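Local atomic coordinates of putative aminomethyltransferase (Leptospirillum rubarum, PDB entry 3TTG), a protein that probably acts as a folate-dependent aminomethyltransferase related to the T-protein of the glycine cleavage system. Residues I48-E53 against A126-M131; D54-L59 against D98-F103; L68-K73 against C93-D98. All blocks are in the same frame, centred on the assembly; numbering follows the deposited sequence. Where two conformers were deposited one is given.

Contact 1 (I48-E53 against A126-M131); sequences IFVEGE and AKITDM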
loop_
_atom_site.group_PDB
_atom_site.type_symbol
_atom_site.label_atom_id
_atom_site.label_comp_id
_atom_site.label_asym_id
_atom_site.label_seq_id
_atom_site.Cartn_x
_atom_site.Cartn_y
_atom_site.Cartn_z
ATOM N N ILE A 48 -0.229 3.734 -15.821
ATOM C CA ILE A 48 0.742 3.407 -16.870
ATOM C C ILE A 48 0.315 2.197 -17.612
ATOM O O ILE A 48 0.045 1.161 -17.000
ATOM C CB ILE A 48 2.146 3.165 -16.262
ATOM C CG1 ILE A 48 2.614 4.291 -15.343
ATOM C CG2 ILE A 48 3.180 2.887 -17.369
ATOM C CD1 ILE A 48 2.651 5.737 -16.040
ATOM N N PHE A 49 0.271 2.281 -18.931
ATOM C CA PHE A 49 -0.148 1.107 -19.722
ATOM C C PHE A 49 0.995 0.569 -20.538
ATOM O O PHE A 49 1.832 1.334 -21.035
ATOM C CB PHE A 49 -1.342 1.454 -20.605
ATOM C CG PHE A 49 -2.588 1.665 -19.752
ATOM C CD1 PHE A 49 -3.443 0.609 -19.472
ATOM C CD2 PHE A 49 -2.762 2.834 -19.033
ATOM C CE1 PHE A 49 -4.560 0.793 -18.653
ATOM C CE2 PHE A 49 -3.879 3.014 -18.206
ATOM C CZ PHE A 49 -4.750 1.989 -17.999
ATOM N N VAL A 50 1.047 -0.763 -20.661
ATOM C CA VAL A 50 2.056 -1.444 -21.454
ATOM C C VAL A 50 1.350 -2.315 -22.506
ATOM O O VAL A 50 0.565 -3.216 -22.180
ATOM C CB VAL A 50 3.051 -2.260 -20.622
ATOM C CG1 VAL A 50 4.186 -2.788 -21.513
ATOM C CG2 VAL A 50 3.605 -1.419 -19.481
ATOM N N GLU A 51 1.680 -2.080 -23.757
ATOM C CA GLU A 51 1.131 -2.827 -24.874
ATOM C C GLU A 51 2.221 -3.404 -25.716
ATOM O O GLU A 51 3.400 -3.075 -25.528
ATOM C CB GLU A 51 0.242 -1.884 -25.691
ATOM C CG GLU A 51 0.976 -0.913 -26.585
ATOM C CD GLU A 51 0.081 0.115 -27.270
ATOM O OE1 GLU A 51 0.416 0.509 -28.411
ATOM O OE2 GLU A 51 -0.953 0.516 -26.681
ATOM N N GLY A 52 1.839 -4.324 -26.585
ATOM C CA GLY A 52 2.756 -4.944 -27.534
ATOM C C GLY A 52 2.825 -6.441 -27.367
ATOM O O GLY A 52 2.450 -6.989 -26.333
ATOM N N GLU A 53 3.335 -7.102 -28.391
ATOM C CA GLU A 53 3.429 -8.554 -28.438
ATOM C C GLU A 53 4.330 -9.129 -27.329
ATOM O O GLU A 53 4.021 -10.198 -26.829
ATOM C CB GLU A 53 3.926 -9.003 -29.821
ATOM C CG GLU A 53 2.791 -8.895 -30.826
ATOM C CD GLU A 53 3.273 -9.044 -32.259
ATOM O OE1 GLU A 53 4.306 -9.729 -32.460
ATOM O OE2 GLU A 53 2.658 -8.432 -33.167
ATOM N N ALA A 126 7.272 -3.931 -27.126
ATOM C CA ALA A 126 6.457 -3.397 -26.043
ATOM C C ALA A 126 6.514 -1.883 -26.135
ATOM O O ALA A 126 7.517 -1.349 -26.568
ATOM C CB ALA A 126 6.930 -3.896 -24.677
ATOM N N LYS A 127 5.459 -1.209 -25.743
ATOM C CA LYS A 127 5.361 0.241 -25.765
ATOM C C LYS A 127 4.713 0.686 -24.454
ATOM O O LYS A 127 3.785 0.045 -24.002
ATOM C CB LYS A 127 4.522 0.699 -27.012
ATOM C CG LYS A 127 3.867 2.101 -26.957
ATOM C CD LYS A 127 4.870 3.266 -27.098
ATOM C CE LYS A 127 4.237 4.636 -27.368
ATOM N NZ LYS A 127 3.762 5.357 -26.145
ATOM N N ILE A 128 5.202 1.769 -23.863
ATOM C CA ILE A 128 4.692 2.286 -22.598
ATOM C C ILE A 128 3.950 3.585 -22.848
ATOM O O ILE A 128 4.451 4.429 -23.579
ATOM C CB ILE A 128 5.860 2.484 -21.583
ATOM C CG1 ILE A 128 6.562 1.144 -21.293
ATOM C CG2 ILE A 128 5.336 3.115 -20.274
ATOM C CD1 ILE A 128 7.985 1.325 -20.990
ATOM N N THR A 129 2.791 3.765 -22.217
ATOM C CA THR A 129 1.969 4.998 -22.334
ATOM C C THR A 129 1.535 5.452 -20.971
ATOM O O THR A 129 1.044 4.651 -20.193
ATOM C CB THR A 129 0.733 4.785 -23.210
ATOM O OG1 THR A 129 1.168 4.253 -24.474
ATOM C CG2 THR A 129 -0.060 6.099 -23.436
ATOM N N ASP A 130 1.742 6.727 -20.676
ATOM C CA ASP A 130 1.336 7.318 -19.435
ATOM C C ASP A 130 -0.049 8.004 -19.645
ATOM O O ASP A 130 -0.157 9.014 -20.359
ATOM C CB ASP A 130 2.439 8.297 -19.005
ATOM C CG ASP A 130 2.172 8.940 -17.675
ATOM O OD1 ASP A 130 1.031 8.787 -17.152
ATOM O OD2 ASP A 130 3.064 9.645 -17.180
HETATM N N MSE A 131 -1.096 7.425 -19.055
HETATM C CA MSE A 131 -2.468 7.909 -19.195
HETATM C C MSE A 131 -2.950 8.644 -17.940
HETATM O O MSE A 131 -4.133 8.875 -17.770
HETATM C CB MSE A 131 -3.351 6.703 -19.419
HETATM C CG MSE A 131 -2.917 5.869 -20.626
HETATM SE SE MSE A 131 -3.622 6.614 -22.166
HETATM C CE MSE A 131 -5.292 5.657 -21.995
#

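Contact 2 (D54-L59 against D98-F103); sequences DRKNFL and DKIALF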
loop_
_atom_site.group_PDB
_atom_site.type_symbol
_atom_site.label_atom_id
_atom_site.label_comp_id
_atom_site.label_asym_id
_atom_site.label_seq_id
_atom_site.Cartn_x
_atom_site.Cartn_y
_atom_site.Cartn_z
ATOM N N ASP A 54 5.391 -8.412 -26.926
ATOM C CA ASP A 54 6.302 -8.866 -25.845
ATOM C C ASP A 54 6.008 -8.198 -24.505
ATOM O O ASP A 54 6.841 -8.296 -23.616
ATOM C CB ASP A 54 7.760 -8.566 -26.213
ATOM C CG ASP A 54 8.253 -9.286 -27.465
ATOM O OD1 ASP A 54 7.696 -10.363 -27.797
ATOM O OD2 ASP A 54 9.177 -8.769 -28.116
ATOM N N ARG A 55 4.815 -7.631 -24.298
ATOM C CA ARG A 55 4.514 -6.940 -23.038
ATOM C C ARG A 55 4.649 -7.849 -21.816
ATOM O O ARG A 55 5.124 -7.405 -20.788
ATOM C CB ARG A 55 3.115 -6.287 -23.074
ATOM C CG ARG A 55 1.956 -7.249 -23.131
ATOM C CD ARG A 55 0.650 -6.585 -23.469
ATOM N NE ARG A 55 -0.470 -7.533 -23.489
ATOM C CZ ARG A 55 -0.755 -8.400 -24.462
ATOM N NH1 ARG A 55 0.028 -8.503 -25.532
ATOM N NH2 ARG A 55 -1.806 -9.187 -24.363
ATOM N N LYS A 56 4.243 -9.108 -21.940
ATOM C CA LYS A 56 4.170 -10.040 -20.808
ATOM C C LYS A 56 5.553 -10.483 -20.370
ATOM O O LYS A 56 5.884 -10.411 -19.213
ATOM C CB LYS A 56 3.288 -11.259 -21.194
ATOM C CG LYS A 56 1.795 -10.912 -21.354
ATOM C CD LYS A 56 0.913 -11.400 -20.168
ATOM C CE LYS A 56 -0.578 -11.375 -20.476
ATOM N NZ LYS A 56 -1.282 -10.233 -19.811
ATOM N N ASN A 57 6.336 -10.981 -21.288
ATOM C CA ASN A 57 7.703 -11.401 -21.011
ATOM C C ASN A 57 8.552 -10.214 -20.493
ATOM O O ASN A 57 9.412 -10.369 -19.613
ATOM C CB ASN A 57 8.301 -11.999 -22.299
ATOM C CG ASN A 57 7.759 -13.389 -22.620
ATOM O OD1 ASN A 57 6.996 -13.987 -21.849
ATOM N ND2 ASN A 57 8.133 -13.948 -23.774
ATOM N N PHE A 58 8.353 -9.057 -21.119
ATOM C CA PHE A 58 9.038 -7.838 -20.749
ATOM C C PHE A 58 8.771 -7.531 -19.236
ATOM O O PHE A 58 9.702 -7.438 -18.453
ATOM C CB PHE A 58 8.583 -6.698 -21.667
ATOM C CG PHE A 58 8.923 -5.315 -21.202
ATOM C CD1 PHE A 58 10.243 -4.950 -20.967
ATOM C CD2 PHE A 58 7.922 -4.424 -20.852
ATOM C CE1 PHE A 58 10.548 -3.705 -20.408
ATOM C CE2 PHE A 58 8.230 -3.157 -20.337
ATOM C CZ PHE A 58 9.541 -2.815 -20.107
ATOM N N LEU A 59 7.528 -7.431 -18.842
ATOM C CA LEU A 59 7.192 -7.122 -17.459
ATOM C C LEU A 59 7.504 -8.240 -16.498
ATOM O O LEU A 59 7.951 -7.968 -15.389
ATOM C CB LEU A 59 5.730 -6.696 -17.339
ATOM C CG LEU A 59 5.404 -5.330 -17.981
ATOM C CD1 LEU A 59 3.924 -5.003 -17.799
ATOM C CD2 LEU A 59 6.227 -4.226 -17.371
ATOM N N ASP A 98 -5.557 -6.158 -24.730
ATOM C CA ASP A 98 -4.178 -6.500 -25.035
ATOM C C ASP A 98 -3.233 -5.503 -24.329
ATOM O O ASP A 98 -2.250 -5.082 -24.921
ATOM C CB ASP A 98 -3.991 -6.439 -26.574
ATOM C CG ASP A 98 -4.867 -7.438 -27.312
ATOM O OD1 ASP A 98 -4.690 -8.663 -27.088
ATOM O OD2 ASP A 98 -5.733 -6.994 -28.112
ATOM N N LYS A 99 -3.573 -5.072 -23.109
ATOM C CA LYS A 99 -2.751 -4.132 -22.336
ATOM C C LYS A 99 -2.547 -4.595 -20.903
ATOM O O LYS A 99 -3.426 -5.214 -20.318
ATOM C CB LYS A 99 -3.371 -2.723 -22.305
ATOM C CG LYS A 99 -3.190 -1.956 -23.584
ATOM C CD LYS A 99 -3.581 -0.474 -23.436
ATOM C CE LYS A 99 -5.008 -0.159 -23.840
ATOM N NZ LYS A 99 -5.085 0.322 -25.240
ATOM N N ILE A 100 -1.378 -4.250 -20.319
ATOM C CA ILE A 100 -1.107 -4.459 -18.890
ATOM C C ILE A 100 -1.197 -3.072 -18.265
ATOM O O ILE A 100 -0.603 -2.140 -18.803
ATOM C CB ILE A 100 0.243 -5.188 -18.602
ATOM C CG1 ILE A 100 0.211 -6.628 -19.194
ATOM C CG2 ILE A 100 0.475 -5.286 -17.087
ATOM C CD1 ILE A 100 1.634 -7.355 -19.364
ATOM N N ALA A 101 -2.039 -2.885 -17.232
ATOM C CA ALA A 101 -2.165 -1.593 -16.513
ATOM C C ALA A 101 -1.339 -1.639 -15.244
ATOM O O ALA A 101 -1.446 -2.599 -14.519
ATOM C CB ALA A 101 -3.622 -1.326 -16.172
ATOM N N LEU A 102 -0.501 -0.645 -14.997
ATOM C CA LEU A 102 0.354 -0.573 -13.842
ATOM C C LEU A 102 0.081 0.695 -13.138
ATOM O O LEU A 102 0.080 1.781 -13.754
ATOM C CB LEU A 102 1.879 -0.643 -14.221
ATOM C CG LEU A 102 2.321 -1.863 -14.995
ATOM C CD1 LEU A 102 3.747 -1.691 -15.533
ATOM C CD2 LEU A 102 2.215 -3.123 -14.141
ATOM N N PHE A 103 -0.062 0.589 -11.829
ATOM C CA PHE A 103 -0.315 1.769 -10.963
ATOM C C PHE A 103 0.798 1.867 -9.918
ATOM O O PHE A 103 0.690 1.302 -8.816
ATOM C CB PHE A 103 -1.679 1.705 -10.324
ATOM C CG PHE A 103 -2.753 1.576 -11.375
ATOM C CD1 PHE A 103 -3.463 2.683 -11.802
ATOM C CD2 PHE A 103 -3.122 0.330 -11.866
ATOM C CE1 PHE A 103 -4.439 2.568 -12.790
ATOM C CE2 PHE A 103 -4.149 0.202 -12.796
ATOM C CZ PHE A 103 -4.754 1.334 -13.310
HETATM O O HOH W 1 -2.384 -8.007 -21.435
#

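Contact 3 (L68-K73 against C93-D98); sequences LKQDEK and CGNFED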
loop_
_atom_site.group_PDB
_atom_site.type_symbol
_atom_site.label_atom_id
_atom_site.label_comp_id
_atom_site.label_asym_id
_atom_site.label_seq_id
_atom_site.Cartn_x
_atom_site.Cartn_y
_atom_site.Cartn_z
ATOM N N LEU A 68 2.259 -13.481 -15.661
ATOM C CA LEU A 68 1.767 -14.416 -16.688
ATOM C C LEU A 68 0.580 -15.239 -16.217
ATOM O O LEU A 68 -0.358 -15.459 -16.982
ATOM C CB LEU A 68 2.885 -15.413 -17.112
ATOM C CG LEU A 68 4.165 -14.844 -17.680
ATOM C CD1 LEU A 68 5.206 -15.972 -17.885
ATOM C CD2 LEU A 68 3.900 -14.082 -18.935
ATOM N N LYS A 69 0.655 -15.750 -14.990
ATOM C CA LYS A 69 -0.406 -16.582 -14.415
ATOM C C LYS A 69 -1.681 -15.788 -14.144
ATOM O O LYS A 69 -2.772 -16.380 -14.124
ATOM C CB LYS A 69 0.054 -17.278 -13.108
ATOM C CG LYS A 69 0.009 -16.427 -11.805
ATOM C CD LYS A 69 -0.953 -16.987 -10.731
ATOM C CE LYS A 69 -2.445 -16.758 -10.947
ATOM N NZ LYS A 69 -3.130 -17.824 -11.749
ATOM N N GLN A 70 -1.537 -14.471 -13.877
ATOM C CA GLN A 70 -2.653 -13.586 -13.535
ATOM C C GLN A 70 -3.817 -13.691 -14.536
ATOM O O GLN A 70 -3.589 -13.615 -15.744
ATOM C CB GLN A 70 -2.162 -12.130 -13.450
ATOM C CG GLN A 70 -3.056 -11.270 -12.590
ATOM C CD GLN A 70 -2.564 -9.849 -12.500
ATOM O OE1 GLN A 70 -1.369 -9.575 -12.399
ATOM N NE2 GLN A 70 -3.469 -8.911 -12.577
ATOM N N ASP A 71 -5.062 -13.834 -14.021
ATOM C CA ASP A 71 -6.291 -13.948 -14.852
ATOM C C ASP A 71 -6.752 -12.573 -15.426
ATOM O O ASP A 71 -6.190 -11.534 -15.085
ATOM C CB ASP A 71 -7.445 -14.584 -14.067
ATOM C CG ASP A 71 -7.039 -15.751 -13.178
ATOM O OD1 ASP A 71 -6.373 -15.504 -12.138
ATOM O OD2 ASP A 71 -7.381 -16.909 -13.521
ATOM N N GLU A 72 -7.770 -12.591 -16.304
ATOM C CA GLU A 72 -8.267 -11.410 -17.027
ATOM C C GLU A 72 -8.801 -10.260 -16.148
ATOM O O GLU A 72 -8.459 -9.110 -16.418
ATOM C CB GLU A 72 -9.357 -11.784 -18.075
ATOM C CG GLU A 72 -10.556 -12.596 -17.584
ATOM C CD GLU A 72 -11.607 -12.847 -18.653
ATOM O OE1 GLU A 72 -12.535 -12.015 -18.789
ATOM O OE2 GLU A 72 -11.505 -13.883 -19.350
ATOM N N LYS A 73 -9.652 -10.520 -15.149
ATOM C CA LYS A 73 -10.181 -9.389 -14.346
ATOM C C LYS A 73 -9.551 -9.398 -12.923
ATOM O O LYS A 73 -10.141 -8.896 -11.981
ATOM C CB LYS A 73 -11.717 -9.465 -14.280
ATOM C CG LYS A 73 -12.410 -9.293 -15.626
ATOM C CD LYS A 73 -13.922 -9.585 -15.511
ATOM C CE LYS A 73 -14.640 -9.589 -16.844
ATOM N NZ LYS A 73 -16.048 -10.051 -16.705
ATOM N N CYS A 93 -1.242 -4.191 -10.469
ATOM C CA CYS A 93 -1.142 -4.677 -11.838
ATOM C C CYS A 93 -2.453 -5.326 -12.271
ATOM O O CYS A 93 -2.925 -6.261 -11.620
ATOM C CB CYS A 93 0.021 -5.661 -11.985
ATOM S SG CYS A 93 1.559 -5.163 -11.158
ATOM N N GLY A 94 -2.972 -4.877 -13.407
ATOM C CA GLY A 94 -4.185 -5.402 -14.012
ATOM C C GLY A 94 -4.016 -5.696 -15.484
ATOM O O GLY A 94 -3.103 -5.193 -16.108
ATOM N N ASN A 95 -4.911 -6.476 -16.064
ATOM C CA ASN A 95 -4.937 -6.787 -17.501
ATOM C C ASN A 95 -6.244 -6.328 -18.101
ATOM O O ASN A 95 -7.291 -6.571 -17.510
ATOM C CB ASN A 95 -4.812 -8.291 -17.748
ATOM C CG ASN A 95 -3.626 -8.926 -17.098
ATOM O OD1 ASN A 95 -2.579 -9.121 -17.720
ATOM N ND2 ASN A 95 -3.765 -9.264 -15.831
ATOM N N PHE A 96 -6.217 -5.743 -19.286
ATOM C CA PHE A 96 -7.444 -5.370 -19.971
ATOM C C PHE A 96 -7.161 -5.374 -21.417
ATOM O O PHE A 96 -6.181 -4.750 -21.820
ATOM C CB PHE A 96 -7.999 -4.009 -19.512
ATOM C CG PHE A 96 -9.468 -3.902 -19.848
ATOM C CD1 PHE A 96 -10.426 -4.483 -19.027
ATOM C CD2 PHE A 96 -9.882 -3.345 -21.045
ATOM C CE1 PHE A 96 -11.770 -4.482 -19.388
ATOM C CE2 PHE A 96 -11.231 -3.334 -21.398
ATOM C CZ PHE A 96 -12.164 -3.900 -20.568
ATOM N N GLU A 97 -7.995 -6.091 -22.217
ATOM C CA GLU A 97 -7.784 -6.244 -23.646
ATOM C C GLU A 97 -6.339 -6.789 -23.846
ATOM O O GLU A 97 -5.925 -7.687 -23.104
ATOM C CB GLU A 97 -8.045 -4.904 -24.407
ATOM C CG GLU A 97 -9.500 -4.507 -24.578
ATOM C CD GLU A 97 -9.673 -3.359 -25.560
ATOM O OE1 GLU A 97 -9.500 -2.188 -25.146
ATOM O OE2 GLU A 97 -9.918 -3.636 -26.758
ATOM N N ASP A 98 -5.557 -6.158 -24.730
ATOM C CA ASP A 98 -4.178 -6.500 -25.035
ATOM C C ASP A 98 -3.233 -5.503 -24.329
ATOM O O ASP A 98 -2.250 -5.082 -24.921
ATOM C CB ASP A 98 -3.991 -6.439 -26.574
ATOM C CG ASP A 98 -4.867 -7.438 -27.312
ATOM O OD1 ASP A 98 -4.690 -8.663 -27.088
ATOM O OD2 ASP A 98 -5.733 -6.994 -28.112
HETATM O O HOH W 2 -6.943 -7.866 -14.902
#

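Contact 1 (I48-E53 against A126-M131)
Strands 48-51 and 127-130 run antiparallel, their local axes 4.8 Å apart at closest approach and their directions 157° apart. F49 faces T129 and E51 faces K127 in hydrogen-bonded pairs, while I48 with D130 and V50 with I128 form the non-hydrogen-bonded ones. Of the four backbone bonds, F49 N to T129 O is nearly straight at 2.8 Å. At the other end, E51 O accepts from K127 N at 2.8 Å, and G52, at a positive phi that suits glycine, passes close to A126. The pairing attaches an outermost strand to the five-stranded antiparallel sheet of the folate-binding region. On the face bearing I48, V50, I128 and D130, which helices 55-60 and 109-118 flank, CG2 of I48 meets CG2 of I128 at 3.6 Å. The other branch of I48 brings CD1 to 3.6 Å from D130 CG, over the face of a carboxylate whose oxygens bind R109 and S132. On the opposite face, M131, a selenomethionine, crosses F49 at about a right angle and puts CG 3.4 Å from F49 CD2. The aliphatic parts of E51 and K127 lie side by side, CG of E51 being 3.9 Å from CB of K127. Their charged ends do not meet: K127, bent at chi2 and chi4, curls back over its own strand, where NZ donates to I128 O at 2.8 Å from above the carbonyl plane.

Contact 2 (D54-L59 against D98-F103)
One water molecule ties the start of helix 55-60 to strand 99-103: it accepts from R55 NE at 2.8 Å and from K56 NZ at 3.0 Å, and donates weakly to K99 O at 3.2 Å. It sits at the edge of the R55 guanidinium, in plane, whereas D98 O lies over one face, offset toward the rim, at a poor angle for a bond. D98 OD1, 4.0 Å from R55 NH2 and well outside the guanidinium plane, receives no N-H and probably attracts by charge alone. R55 reaches this place with CG between its backbone N and carbonyl carbon (chi1 67°) and an extended chain up to NE; NH1 bonds to G52 O, which should limit rotation of the group. Deeper in, the contact is apolar. I100 slants across R55, its CD1 3.8 Å from R55 CG, and meets L59 tip to tip, with CG2 3.5 Å from L59 CD1. The second branch of L59 reaches L102, CD2 to CD1 at 4.0 Å. The helix thus packs on one face of the sheet where strand 99-103 runs between strands 48-51 and 87-96, V50 touching both R55 and L59, and L116 of helix 109-118 meeting both L59 and L102.

Contact 3 (L68-K73 against C93-D98)
Q70 places CG opposite its backbone N (chi1 -157°) and keeps the rest of its chain extended, which carries its terminal amide to the backbone of C93; N95 swings CG to the side away from its carbonyl carbon (chi1 -54°) and brings its own amide obliquely against that of Q70. The setting is the antiparallel sheet of the folate-binding region, where strand 87-96 forms a beta hairpin with strand 99-103 and has the outermost strand 75-81 on its other side. Segment 68-73 is the irregular connection that leads from helix 55-60 into that outermost strand. The one direct hydrogen bond across the contact is a side-chain-to-backbone one: Q70 NE2 donates to C93 O at 2.9 Å, arriving from well above the carbonyl plane. The amide has further partners: NE2 also bonds to S74 O and OE1 to the hydroxyl of S76, so the loop side chain is tied at once to the edge strand, its approach and the next strand inward. C93 CB comes within 4.2 Å of Q70 OE1. The two amide planes stand 77° apart, and their nitrogens, Q70 NE2 and N95 ND2, approach to 3.3 Å as two donors, a proximity that brings no bond. N95 ND2 also lies 3.4 Å from D71 O. While the side chains of D71 and E72 start away from the strand, the loop backbone stays close to it. There a water accepts from N95 N at 2.7 Å and sits next to E72 O, although the short separation from that oxygen makes their bond doubtful. The E72 carbonyl aims its O at N95 O, 3.0 Å off, two acceptors with no bond between them.

In the fold
All three contacts reach one five-stranded antiparallel sheet of the folate-binding region and are nested along the chain: contact 3 lies inside the loop closed by contact 2, itself inside that closed by contact 1. Across the sheet the strands run 75-81, 87-96, 99-103, 48-51, 127-130, so contact 1 adds the far edge, contact 2 lays helix 55-60 against the middle, and contact 3 ties in the connection to the opposite edge. Centres of contacts 1 and 2 are about 7 Å apart, of 2 and 3 about 9 Å. Backbone pairing of I48 with L102 and of G94 with A101 joins neighbouring strands, so the middle and both edges of the sheet are held together as one continuous piece.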